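Local structure of polysaccharide deacetylase (Ammonifex degensii, 4WCJ) at residues 104-109 against 142-146. The protein probably removes N-acetyl groups from poly-beta-1,6-N-acetyl-D-glucosamine, as a zinc-binding family 4 carbohydrate esterase built on a beta-alpha barrel. Residues are numbered along the deposited sequence; the frame is centred on the assembly and turned at random.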
loop_
_atom_site.group_PDB
_atom_site.type_symbol
_atom_site.label_atom_id
_atom_site.label_comp_id
_atom_site.label_asym_id
_atom_site.label_seq_id
_atom_site.Cartn_x
_atom_site.Cartn_y
_atom_site.Cartn_z
ATOM N N VAL A 104 -1.095 12.690 -0.500
ATOM C CA VAL A 104 -1.497 11.739 -1.537
ATOM C C VAL A 104 -2.574 12.374 -2.425
ATOM O O VAL A 104 -2.552 12.223 -3.646
ATOM C CB VAL A 104 -2.004 10.403 -0.935
ATOM C CG1 VAL A 104 -2.427 9.429 -2.045
ATOM C CG2 VAL A 104 -0.918 9.780 -0.076
ATOM N N TYR A 105 -3.515 13.099 -1.820
ATOM C CA TYR A 105 -4.538 13.802 -2.585
ATOM C C TYR A 105 -3.991 15.046 -3.280
ATOM O O TYR A 105 -4.207 15.246 -4.475
ATOM C CB TYR A 105 -5.705 14.201 -1.681
ATOM C CG TYR A 105 -6.765 15.025 -2.369
ATOM C CD1 TYR A 105 -7.702 14.432 -3.208
ATOM C CD2 TYR A 105 -6.832 16.400 -2.180
ATOM C CE1 TYR A 105 -8.674 15.195 -3.842
ATOM C CE2 TYR A 105 -7.801 17.168 -2.804
ATOM C CZ TYR A 105 -8.722 16.561 -3.631
ATOM O OH TYR A 105 -9.678 17.330 -4.251
ATOM N N ARG A 106 -3.285 15.877 -2.521
ATOM C CA ARG A 106 -2.877 17.196 -3.003
ATOM C C ARG A 106 -1.755 17.140 -4.040
ATOM O O ARG A 106 -1.729 17.947 -4.978
ATOM C CB ARG A 106 -2.461 18.073 -1.821
ATOM C CG ARG A 106 -2.139 19.513 -2.185
ATOM C CD ARG A 106 -1.965 20.381 -0.943
ATOM N NE ARG A 106 -3.193 20.462 -0.153
ATOM C CZ ARG A 106 -3.362 21.283 0.878
ATOM N NH1 ARG A 106 -4.511 21.297 1.542
ATOM N NH2 ARG A 106 -2.382 22.098 1.245
ATOM N N HIS A 107 -0.856 16.172 -3.901
ATOM C CA HIS A 107 0.340 16.131 -4.733
ATOM C C HIS A 107 0.527 14.841 -5.534
ATOM O O HIS A 107 0.908 14.895 -6.696
ATOM C CB HIS A 107 1.577 16.368 -3.864
ATOM C CG HIS A 107 1.576 17.686 -3.153
ATOM N ND1 HIS A 107 1.352 18.884 -3.800
ATOM C CD2 HIS A 107 1.792 17.998 -1.852
ATOM C CE1 HIS A 107 1.421 19.874 -2.929
ATOM N NE2 HIS A 107 1.690 19.364 -1.739
ATOM N N ALA A 108 0.292 13.683 -4.918
ATOM C CA ALA A 108 0.475 12.424 -5.635
ATOM C C ALA A 108 -0.610 12.202 -6.690
ATOM O O ALA A 108 -0.320 11.848 -7.837
ATOM C CB ALA A 108 0.503 11.254 -4.656
ATOM N N PHE A 109 -1.863 12.414 -6.297
ATOM C CA PHE A 109 -3.009 12.136 -7.166
ATOM C C PHE A 109 -2.978 12.846 -8.537
ATOM O O PHE A 109 -3.285 12.208 -9.550
ATOM C CB PHE A 109 -4.310 12.480 -6.429
ATOM C CG PHE A 109 -5.566 12.197 -7.227
ATOM C CD1 PHE A 109 -5.781 10.950 -7.791
ATOM C CD2 PHE A 109 -6.543 13.167 -7.372
ATOM C CE1 PHE A 109 -6.927 10.683 -8.511
ATOM C CE2 PHE A 109 -7.704 12.906 -8.087
ATOM C CZ PHE A 109 -7.896 11.661 -8.659
ATOM N N GLN A 142 -12.181 13.542 -0.014
ATOM C CA GLN A 142 -11.011 13.512 -0.869
ATOM C C GLN A 142 -10.681 12.094 -1.315
ATOM O O GLN A 142 -10.340 11.871 -2.472
ATOM C CB GLN A 142 -9.826 14.158 -0.152
ATOM C CG GLN A 142 -9.893 15.690 -0.159
ATOM C CD GLN A 142 -8.991 16.325 0.884
ATOM O OE1 GLN A 142 -8.587 15.674 1.853
ATOM N NE2 GLN A 142 -8.673 17.603 0.691
ATOM N N ILE A 143 -10.807 11.128 -0.408
ATOM C CA ILE A 143 -10.616 9.722 -0.769
ATOM C C ILE A 143 -11.673 9.288 -1.797
ATOM O O ILE A 143 -11.351 8.653 -2.816
ATOM C CB ILE A 143 -10.684 8.831 0.480
ATOM C CG1 ILE A 143 -9.433 9.042 1.339
ATOM C CG2 ILE A 143 -10.823 7.356 0.089
ATOM C CD1 ILE A 143 -9.552 8.498 2.732
ATOM N N LYS A 144 -12.925 9.661 -1.541
ATOM C CA LYS A 144 -14.018 9.349 -2.452
ATOM C C LYS A 144 -13.767 9.902 -3.847
ATOM O O LYS A 144 -14.056 9.231 -4.840
ATOM C CB LYS A 144 -15.346 9.881 -1.906
ATOM C CG LYS A 144 -15.900 9.070 -0.743
ATOM C CD LYS A 144 -17.094 9.741 -0.102
ATOM C CE LYS A 144 -17.557 8.979 1.131
ATOM N NZ LYS A 144 -18.791 9.552 1.728
ATOM N N GLU A 145 -13.232 11.115 -3.930
ATOM C CA GLU A 145 -12.978 11.731 -5.231
ATOM C C GLU A 145 -11.910 10.931 -5.981
ATOM O O GLU A 145 -11.993 10.733 -7.197
ATOM C CB GLU A 145 -12.551 13.191 -5.062
ATOM C CG GLU A 145 -12.020 13.829 -6.328
ATOM C CD GLU A 145 -11.558 15.261 -6.124
ATOM O OE1 GLU A 145 -10.965 15.822 -7.070
ATOM O OE2 GLU A 145 -11.788 15.827 -5.029
ATOM N N MET A 146 -10.908 10.453 -5.256
ATOM C CA MET A 146 -9.868 9.659 -5.892
ATOM C C MET A 146 -10.388 8.300 -6.340
ATOM O O MET A 146 -10.038 7.823 -7.420
ATOM C CB MET A 146 -8.674 9.502 -4.954
ATOM C CG MET A 146 -7.924 10.810 -4.772
ATOM S SD MET A 146 -6.358 10.612 -3.883
ATOM C CE MET A 146 -6.979 10.141 -2.259
HETATM O O HOH W 1 -10.443 18.909 -1.418
HETATM O O HOH W 2 -7.349 20.059 1.536
#
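Tyr105 is met by Gln142 over one ring face and by Glu145 at its hydroxyl end. Gln142 CG sits over that face, 3.6 Å from the centroid of the Tyr105 ring in a CH-pi contact, and the amide beyond it tilts 30° from the ring plane. At the far end Tyr105 OH donates a hydrogen bond to Glu145 OE2 (2.7 Å), meeting the oxygen from above the carboxylate plane. Met146 contacts both aromatic side chains: its CG stands over the face of Phe109, 3.6 Å from the centroid of the Phe109 ring, and also touches the rim of Tyr105, 4.0 Å from Tyr105 CD1. With Met146 CG anti to its carbonyl carbon (chi1 -70°), the chain slides past Phe109, and the extended CB-CG step carries SD on toward Phe109 CB, where it lies obliquely to the Phe109 ring and at the edge of the Tyr105 ring, both Met-aromatic contacts. Water bridges extend the polar rim: one joins Gln142 NE2 to Tyr105 OH, weakly at the hydroxyl, and another joins Gln142 NE2 to Arg106 NH1, while Gln142 OE1 accepts from Ser139 N. Replacing Tyr105 by an alanine would probably leave Glu145 without its hydroxyl partner and Gln142 CG without a ring to lie on. Beneath, Val104 and Met146 rest on Phe121 of strand 119-123, and Phe109 on Phe119, so helices 102-114 and 140-148, at 32° between their segment directions, pack side by side on the parallel sheet of the barrel. The chemistry grades from sulfur and aromatic carbon against the strands to a hydrated, polar outer edge, where the bond to Glu145 OE2 holds the far end of Tyr105, while Gln142 CG over the face and Met146 CG at the edge probably limit the ring's turning.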